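Zonadhesin (Komagataella phaffii, PDB 5FX8) is a putative cell-surface adhesin that may take part in cell-cell interaction, here represented by its N-terminal part with two cohesin-like domains. Local coordinates at residues 159-172 against 255-269. Numbering follows the deposited sequence.
Sequences VTGGVEWFVDIPGA and LADDEVLRVSFLSNL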
loop_
_atom_site.group_PDB
_atom_site.type_symbol
_atom_site.label_atom_id
_atom_site.label_comp_id
_atom_site.label_asym_id
_atom_site.label_seq_id
_atom_site.Cartn_x
_atom_site.Cartn_y
_atom_site.Cartn_z
ATOM N N VAL C 159 -48.500 -13.007 24.429
ATOM C CA VAL C 159 -48.698 -14.035 23.422
ATOM C C VAL C 159 -49.166 -15.311 24.117
ATOM O O VAL C 159 -49.237 -15.394 25.342
ATOM C CB VAL C 159 -47.427 -14.273 22.579
ATOM C CG1 VAL C 159 -46.980 -12.970 21.957
ATOM C CG2 VAL C 159 -46.303 -14.834 23.424
ATOM N N THR C 160 -49.510 -16.306 23.313
ATOM C CA THR C 160 -49.870 -17.639 23.795
ATOM C C THR C 160 -48.706 -18.337 24.505
ATOM O O THR C 160 -48.026 -19.200 23.949
ATOM C CB THR C 160 -50.312 -18.460 22.606
ATOM O OG1 THR C 160 -51.262 -17.702 21.855
ATOM C CG2 THR C 160 -50.920 -19.756 23.067
ATOM N N GLY C 161 -48.488 -18.001 25.769
ATOM C CA GLY C 161 -47.272 -18.470 26.404
ATOM C C GLY C 161 -46.929 -17.937 27.775
ATOM O O GLY C 161 -46.946 -18.697 28.721
ATOM N N GLY C 162 -46.583 -16.659 27.895
ATOM C CA GLY C 162 -46.424 -15.825 26.738
ATOM C C GLY C 162 -46.201 -14.340 26.877
ATOM O O GLY C 162 -47.157 -13.586 26.815
ATOM N N VAL C 163 -44.947 -13.911 27.028
ATOM C CA VAL C 163 -44.553 -12.525 26.798
ATOM C C VAL C 163 -43.500 -12.505 25.713
ATOM O O VAL C 163 -42.487 -13.198 25.822
ATOM C CB VAL C 163 -43.957 -11.849 28.037
ATOM C CG1 VAL C 163 -44.202 -10.370 27.951
ATOM C CG2 VAL C 163 -44.484 -12.424 29.256
ATOM N N GLU C 164 -43.698 -11.677 24.711
ATOM C CA GLU C 164 -42.630 -11.323 23.800
ATOM C C GLU C 164 -42.144 -9.941 24.204
ATOM O O GLU C 164 -42.931 -8.989 24.239
ATOM C CB GLU C 164 -43.115 -11.352 22.359
ATOM C CG GLU C 164 -42.006 -11.218 21.349
ATOM C CD GLU C 164 -42.496 -11.284 19.926
ATOM O OE1 GLU C 164 -43.737 -11.239 19.699
ATOM O OE2 GLU C 164 -41.620 -11.377 19.035
ATOM N N TRP C 165 -40.873 -9.850 24.576
ATOM C CA TRP C 165 -40.259 -8.584 24.925
ATOM C C TRP C 165 -39.594 -7.997 23.698
ATOM O O TRP C 165 -39.021 -8.728 22.892
ATOM C CB TRP C 165 -39.213 -8.760 26.012
ATOM C CG TRP C 165 -39.699 -9.274 27.282
ATOM C CD1 TRP C 165 -39.590 -10.546 27.743
ATOM C CD2 TRP C 165 -40.336 -8.530 28.306
ATOM N NE1 TRP C 165 -40.125 -10.646 28.995
ATOM C CE2 TRP C 165 -40.599 -9.417 29.364
ATOM C CE3 TRP C 165 -40.724 -7.197 28.432
ATOM C CZ2 TRP C 165 -41.238 -9.017 30.531
ATOM C CZ3 TRP C 165 -41.346 -6.795 29.598
ATOM C CH2 TRP C 165 -41.594 -7.703 30.633
ATOM N N PHE C 166 -39.689 -6.676 23.553
ATOM C CA PHE C 166 -38.965 -5.924 22.534
ATOM C C PHE C 166 -38.068 -4.916 23.227
ATOM O O PHE C 166 -38.527 -4.169 24.090
ATOM C CB PHE C 166 -39.902 -5.188 21.573
ATOM C CG PHE C 166 -40.637 -6.083 20.611
ATOM C CD1 PHE C 166 -40.225 -7.381 20.396
ATOM C CD2 PHE C 166 -41.738 -5.624 19.922
ATOM C CE1 PHE C 166 -40.890 -8.219 19.517
ATOM C CE2 PHE C 166 -42.414 -6.459 19.043
ATOM C CZ PHE C 166 -41.977 -7.765 18.843
ATOM N N VAL C 167 -36.797 -4.900 22.859
ATOM C CA VAL C 167 -35.867 -3.865 23.283
ATOM C C VAL C 167 -35.444 -3.121 22.026
ATOM O O VAL C 167 -34.804 -3.699 21.138
ATOM C CB VAL C 167 -34.655 -4.445 24.021
ATOM C CG1 VAL C 167 -33.765 -3.336 24.494
ATOM C CG2 VAL C 167 -35.102 -5.303 25.197
ATOM N N ASP C 168 -35.825 -1.856 21.926
ATOM C CA ASP C 168 -35.497 -1.031 20.774
ATOM C C ASP C 168 -34.309 -0.140 21.094
ATOM O O ASP C 168 -34.300 0.537 22.124
ATOM C CB ASP C 168 -36.688 -0.174 20.363
ATOM C CG ASP C 168 -37.722 -0.954 19.600
ATOM O OD1 ASP C 168 -37.517 -2.165 19.413
ATOM O OD2 ASP C 168 -38.738 -0.365 19.178
ATOM N N ILE C 169 -33.317 -0.138 20.211
ATOM C CA ILE C 169 -32.157 0.737 20.318
ATOM C C ILE C 169 -32.215 1.731 19.163
ATOM O O ILE C 169 -32.102 1.332 17.998
ATOM C CB ILE C 169 -30.841 -0.042 20.281
ATOM C CG1 ILE C 169 -30.882 -1.248 21.224
ATOM C CG2 ILE C 169 -29.709 0.923 20.557
ATOM C CD1 ILE C 169 -30.803 -0.906 22.651
ATOM N N PRO C 170 -32.382 3.021 19.428
ATOM C CA PRO C 170 -32.436 3.998 18.336
ATOM C C PRO C 170 -31.040 4.442 17.912
ATOM O O PRO C 170 -30.219 4.849 18.738
ATOM C CB PRO C 170 -33.228 5.157 18.946
ATOM C CG PRO C 170 -32.945 5.075 20.367
ATOM C CD PRO C 170 -32.732 3.625 20.714
ATOM N N GLY C 171 -30.774 4.351 16.610
ATOM C CA GLY C 171 -29.551 4.899 16.062
ATOM C C GLY C 171 -29.469 6.400 16.167
ATOM O O GLY C 171 -28.368 6.946 16.197
ATOM N N ALA C 172 -30.592 7.071 16.252
ATOM C CA ALA C 172 -30.600 8.501 16.464
ATOM C C ALA C 172 -30.090 8.913 17.837
ATOM O O ALA C 172 -30.272 10.061 18.219
ATOM C CB ALA C 172 -32.014 9.027 16.255
ATOM N N LEU C 255 -25.003 1.324 13.623
ATOM C CA LEU C 255 -26.428 1.593 13.622
ATOM C C LEU C 255 -26.620 2.984 13.035
ATOM O O LEU C 255 -26.164 3.979 13.605
ATOM C CB LEU C 255 -26.994 1.469 15.028
ATOM C CG LEU C 255 -28.484 1.158 15.096
ATOM C CD1 LEU C 255 -28.782 -0.166 14.438
ATOM C CD2 LEU C 255 -28.916 1.179 16.532
ATOM N N ALA C 256 -27.258 3.040 11.872
ATOM C CA ALA C 256 -27.421 4.283 11.152
ATOM C C ALA C 256 -28.330 5.236 11.917
ATOM O O ALA C 256 -29.163 4.841 12.738
ATOM C CB ALA C 256 -27.983 4.024 9.760
ATOM N N ASP C 257 -28.158 6.515 11.612
ATOM C CA ASP C 257 -28.907 7.566 12.275
ATOM C C ASP C 257 -30.417 7.371 12.154
ATOM O O ASP C 257 -31.163 7.744 13.063
ATOM C CB ASP C 257 -28.468 8.902 11.693
ATOM C CG ASP C 257 -29.386 10.009 12.056
ATOM O OD1 ASP C 257 -29.261 10.526 13.185
ATOM O OD2 ASP C 257 -30.230 10.363 11.211
ATOM N N ASP C 258 -30.890 6.770 11.066
ATOM C CA ASP C 258 -32.317 6.590 10.836
ATOM C C ASP C 258 -32.787 5.165 11.107
ATOM O O ASP C 258 -33.849 4.768 10.630
ATOM C CB ASP C 258 -32.666 6.986 9.400
ATOM C CG ASP C 258 -32.240 5.936 8.377
ATOM O OD1 ASP C 258 -31.106 5.421 8.447
ATOM O OD2 ASP C 258 -33.058 5.613 7.494
ATOM N N GLU C 259 -32.015 4.380 11.837
ATOM C CA GLU C 259 -32.332 2.978 12.021
ATOM C C GLU C 259 -32.648 2.695 13.482
ATOM O O GLU C 259 -32.237 3.426 14.379
ATOM C CB GLU C 259 -31.179 2.098 11.536
ATOM C CG GLU C 259 -31.144 1.916 10.026
ATOM C CD GLU C 259 -29.965 1.077 9.578
ATOM O OE1 GLU C 259 -29.008 0.975 10.368
ATOM O OE2 GLU C 259 -29.992 0.523 8.451
ATOM N N VAL C 260 -33.419 1.632 13.705
ATOM C CA VAL C 260 -33.728 1.137 15.041
ATOM C C VAL C 260 -33.416 -0.348 15.072
ATOM O O VAL C 260 -33.912 -1.101 14.230
ATOM C CB VAL C 260 -35.199 1.387 15.435
ATOM C CG1 VAL C 260 -35.550 0.621 16.675
ATOM C CG2 VAL C 260 -35.446 2.836 15.702
ATOM N N LEU C 261 -32.576 -0.760 16.021
ATOM C CA LEU C 261 -32.343 -2.169 16.319
ATOM C C LEU C 261 -33.387 -2.675 17.305
ATOM O O LEU C 261 -33.550 -2.110 18.383
ATOM C CB LEU C 261 -30.953 -2.378 16.920
ATOM C CG LEU C 261 -30.687 -3.788 17.433
ATOM C CD1 LEU C 261 -30.690 -4.701 16.288
ATOM C CD2 LEU C 261 -29.363 -3.846 18.082
ATOM N N ARG C 262 -34.059 -3.762 16.959
ATOM C CA ARG C 262 -35.095 -4.326 17.809
ATOM C C ARG C 262 -34.730 -5.756 18.157
ATOM O O ARG C 262 -34.636 -6.606 17.274
ATOM C CB ARG C 262 -36.460 -4.267 17.121
ATOM C CG ARG C 262 -37.548 -5.077 17.806
ATOM C CD ARG C 262 -38.916 -4.658 17.344
ATOM N NE ARG C 262 -39.248 -3.353 17.893
ATOM C CZ ARG C 262 -40.311 -2.655 17.536
ATOM N NH1 ARG C 262 -41.136 -3.147 16.624
ATOM N NH2 ARG C 262 -40.546 -1.472 18.083
ATOM N N VAL C 263 -34.536 -6.029 19.436
ATOM C CA VAL C 263 -34.263 -7.379 19.889
ATOM C C VAL C 263 -35.531 -7.963 20.490
ATOM O O VAL C 263 -36.192 -7.324 21.308
ATOM C CB VAL C 263 -33.110 -7.400 20.899
ATOM C CG1 VAL C 263 -32.813 -8.823 21.295
ATOM C CG2 VAL C 263 -31.901 -6.784 20.290
ATOM N N SER C 264 -35.868 -9.178 20.093
ATOM C CA SER C 264 -37.067 -9.848 20.564
ATOM C C SER C 264 -36.668 -11.111 21.305
ATOM O O SER C 264 -35.934 -11.933 20.762
ATOM C CB SER C 264 -37.979 -10.177 19.388
ATOM O OG SER C 264 -39.056 -10.991 19.772
ATOM N N PHE C 265 -37.145 -11.283 22.536
ATOM C CA PHE C 265 -36.960 -12.557 23.223
ATOM C C PHE C 265 -38.251 -13.022 23.881
ATOM O O PHE C 265 -38.895 -12.277 24.618
ATOM C CB PHE C 265 -35.817 -12.511 24.247
ATOM C CG PHE C 265 -35.770 -11.276 25.060
ATOM C CD1 PHE C 265 -35.241 -10.116 24.542
ATOM C CD2 PHE C 265 -36.212 -11.287 26.368
ATOM C CE1 PHE C 265 -35.186 -8.978 25.295
ATOM C CE2 PHE C 265 -36.153 -10.152 27.145
ATOM C CZ PHE C 265 -35.640 -8.996 26.609
ATOM N N LEU C 266 -38.606 -14.267 23.614
ATOM C CA LEU C 266 -39.834 -14.850 24.108
ATOM C C LEU C 266 -39.626 -15.398 25.505
ATOM O O LEU C 266 -38.569 -15.935 25.839
ATOM C CB LEU C 266 -40.295 -15.971 23.180
ATOM C CG LEU C 266 -41.661 -16.632 23.340
ATOM C CD1 LEU C 266 -42.715 -15.600 23.136
ATOM C CD2 LEU C 266 -41.837 -17.732 22.321
ATOM N N SER C 267 -40.658 -15.268 26.320
ATOM C CA SER C 267 -40.685 -15.847 27.652
ATOM C C SER C 267 -41.982 -16.629 27.811
ATOM O O SER C 267 -43.068 -16.046 27.799
ATOM C CB SER C 267 -40.554 -14.762 28.712
ATOM O OG SER C 267 -40.458 -15.326 29.999
ATOM N N ASN C 268 -41.872 -17.946 27.938
ATOM C CA ASN C 268 -43.021 -18.784 28.250
ATOM C C ASN C 268 -43.359 -18.706 29.737
ATOM O O ASN C 268 -42.472 -18.696 30.590
ATOM C CB ASN C 268 -42.738 -20.221 27.835
ATOM C CG ASN C 268 -42.673 -20.377 26.335
ATOM O OD1 ASN C 268 -43.585 -19.960 25.629
ATOM N ND2 ASN C 268 -41.586 -20.953 25.832
ATOM N N LEU C 269 -44.655 -18.632 30.043
ATOM C CA LEU C 269 -45.133 -18.504 31.415
ATOM C C LEU C 269 -46.018 -19.683 31.803
ATOM O O LEU C 269 -46.707 -20.268 30.965
ATOM C CB LEU C 269 -45.921 -17.209 31.596
ATOM C CG LEU C 269 -45.175 -15.945 31.182
ATOM C CD1 LEU C 269 -46.112 -14.752 31.109
ATOM C CD2 LEU C 269 -44.042 -15.672 32.150
#
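Strands 162-170 and 260-268 run antiparallel, their axes 163° apart, and Val163, Trp165, Val167 and Ile169 each exchange two backbone hydrogen bonds with Ser267, Phe265, Val263 and Leu261 respectively. Beyond the strand end, Gly171 N adds a bond to the carbonyl O of Glu259, the last residue of the type I turn that starts at Ala256.

Side chains alternate between two faces. One mixes charged and polar groups with Phe166. Here Asp168 and Arg262 lie side by side in a two-pronged salt bridge with carboxylate and guanidinium nearly coplanar: Arg262 NE reaches the syn lone pair of Asp168 OD1 at 2.6 Å, while NH2 faces OD2. The arginine starts out extended through chi1 and chi2, which carries CD over one face of the Phe166 ring, 4.1 Å from its centroid; a bend at chi3 then directs NE and NH2 to the carboxylate. Ring and guanidinium planes are 8° apart. Ser264 OG sits at the edge of that ring, 3.3 Å from Phe166 CE1, and donates to the anti lone pair of Glu164 OE2 (2.7 Å). Arg149 and Asp208 extend the Asp168-Arg262 pair into a chain of charges, which would be expected to favour the ionised forms.

The other face is mainly apolar. CG of Phe265 lies between its backbone N and carbonyl carbon (chi1 42°), which turns one ring face to Trp165 CB, 3.8 Å from the ring centroid in a CH-pi contact; the indole and phenyl planes run roughly parallel but are slid well apart. Val167 CG2 meets the phenyl edge at CE1 (3.7 Å).

Within the second cohesin-like domain these are the second and third of five strands in an antiparallel sheet, with strand 153-158 beside 162-170 and strand 189-200 beside 260-268. Ile169, Leu261 and Phe265 pack on strand 176-186 of the second sheet, and Trp165 and Ile169 also touch its strand 275-286.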